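Local coordinates for protein hemolysin BL lytic component L1 (Bacillus cereus, PDB 7NMQ) that forms the L1 lytic component of the haemolysin BL enterotoxin and probably takes part in assembling its alpha-helical membrane pore, at residues A164-Q169 against Q278-L283. Residues are numbered along the deposited sequence; the frame is centred on the assembly and turned at random.
Sequences AILAGQ and QAVLSL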
# COMPACT_ATOMS: atom_id res chain seq x y z
N ALA A 164 -8.91 -0.62 -31.62
CA ALA A 164 -9.60 -0.06 -32.79
C ALA A 164 -9.61 -1.08 -33.94
O ALA A 164 -10.57 -1.12 -34.71
CB ALA A 164 -8.90 1.20 -33.22
N ILE A 165 -8.59 -1.92 -34.04
CA ILE A 165 -8.59 -2.97 -35.08
C ILE A 165 -9.71 -3.96 -34.74
O ILE A 165 -10.53 -4.31 -35.60
CB ILE A 165 -7.23 -3.66 -35.20
CG1 ILE A 165 -6.21 -2.66 -35.71
CG2 ILE A 165 -7.29 -4.90 -36.07
CD1 ILE A 165 -4.82 -3.15 -35.64
N LEU A 166 -9.79 -4.39 -33.50
CA LEU A 166 -10.84 -5.33 -33.12
C LEU A 166 -12.23 -4.68 -33.28
O LEU A 166 -13.17 -5.36 -33.75
CB LEU A 166 -10.59 -5.82 -31.71
CG LEU A 166 -9.30 -6.60 -31.50
CD1 LEU A 166 -9.12 -6.93 -30.03
CD2 LEU A 166 -9.28 -7.86 -32.34
N ALA A 167 -12.40 -3.41 -32.92
CA ALA A 167 -13.68 -2.69 -33.06
C ALA A 167 -14.03 -2.52 -34.54
O ALA A 167 -15.21 -2.44 -34.87
CB ALA A 167 -13.58 -1.34 -32.37
N GLY A 168 -13.03 -2.51 -35.41
CA GLY A 168 -13.29 -2.48 -36.85
C GLY A 168 -13.93 -3.78 -37.29
O GLY A 168 -14.74 -3.79 -38.22
N GLN A 169 -13.64 -4.87 -36.61
CA GLN A 169 -14.21 -6.20 -36.91
C GLN A 169 -15.56 -6.44 -36.23
O GLN A 169 -16.33 -7.26 -36.76
CB GLN A 169 -13.26 -7.31 -36.47
CG GLN A 169 -11.92 -7.24 -37.15
CD GLN A 169 -10.99 -8.37 -36.78
OE1 GLN A 169 -11.33 -9.26 -36.01
NE2 GLN A 169 -9.81 -8.33 -37.38
N GLN A 278 -12.91 -11.51 -25.62
CA GLN A 278 -12.11 -11.84 -24.41
C GLN A 278 -10.84 -11.00 -24.38
O GLN A 278 -10.39 -10.62 -23.30
CB GLN A 278 -11.79 -13.33 -24.32
CG GLN A 278 -12.99 -14.14 -23.93
CD GLN A 278 -12.71 -15.61 -23.76
OE1 GLN A 278 -11.70 -16.13 -24.23
NE2 GLN A 278 -13.61 -16.28 -23.09
N ALA A 279 -10.25 -10.75 -25.54
CA ALA A 279 -9.02 -9.95 -25.61
C ALA A 279 -9.35 -8.51 -25.22
O ALA A 279 -8.58 -7.90 -24.52
CB ALA A 279 -8.40 -9.99 -26.99
N VAL A 280 -10.45 -7.97 -25.70
CA VAL A 280 -10.84 -6.59 -25.30
C VAL A 280 -10.97 -6.54 -23.78
O VAL A 280 -10.49 -5.58 -23.13
CB VAL A 280 -12.14 -6.17 -25.98
CG1 VAL A 280 -12.66 -4.87 -25.40
CG2 VAL A 280 -11.90 -6.10 -27.47
N LEU A 281 -11.62 -7.53 -23.21
CA LEU A 281 -11.82 -7.57 -21.75
C LEU A 281 -10.48 -7.62 -21.06
O LEU A 281 -10.25 -6.87 -20.07
CB LEU A 281 -12.68 -8.77 -21.40
CG LEU A 281 -14.15 -8.58 -21.71
CD1 LEU A 281 -14.91 -9.87 -21.66
CD2 LEU A 281 -14.81 -7.57 -20.83
N SER A 282 -9.63 -8.55 -21.45
CA SER A 282 -8.39 -8.77 -20.68
C SER A 282 -7.47 -7.56 -20.85
O SER A 282 -6.85 -7.17 -19.85
CB SER A 282 -7.73 -10.07 -21.06
OG SER A 282 -7.27 -10.05 -22.38
N LEU A 283 -7.35 -7.03 -22.05
CA LEU A 283 -6.47 -5.88 -22.25
C LEU A 283 -7.00 -4.66 -21.52
O LEU A 283 -6.17 -3.88 -20.98
CB LEU A 283 -6.33 -5.58 -23.74
CG LEU A 283 -5.63 -6.71 -24.50
CD1 LEU A 283 -5.67 -6.35 -25.95
CD2 LEU A 283 -4.19 -6.93 -24.03
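With CG of Leu166 set opposite its own carbonyl carbon (chi1 -63°) and the chain extended beyond it (chi2 175°), the methyl CD1 is placed against Val280. That valine answers with CG1 anti to its backbone N (chi1 171°), which leaves CG2 anti to the carbonyl carbon, as the branch that touches Leu166. The two methyls, Leu166 CD1 and Val280 CG2, meet at 3.9 Å, an ordinary van der Waals separation. Their side chains run in opposite senses and pass alongside one another. A looser touch, 4.4 Å from Leu166 CD1 to Ala279 CB, puts the same methyl against the neighbouring residue of the second helix, so one leucine branch bears on two successive positions.

The pair illustrates how a single apolar side chain can bridge helices whose backbones stay apart: the nearest alpha carbons, Leu166 CA and Val280 CA, are 7.9 Å from each other, and the two segments together bury just 98 Å². Other parts of the fold complete the apolar cluster. Ile173 of helix 173-200 touches both Leu166 and Val280, Leu44 touches Leu166, and Val37 and Leu39 touch Ala279. The contact thereby joins the short helix 161-169 to the first turns of the long helix 275-325, and its centre lies about 31 Å from the centre of the chain, in this elongated, mostly helical molecule of the ClyA/HBL toxin class. The direct contact is purely apolar, a matter of dispersion and methyl burial, and is probably a modest part of the cluster shared with Ile173 and Leu44. Such chemistry sets no strict direction: the fit rests on shape and on the surrounding aliphatic side chains.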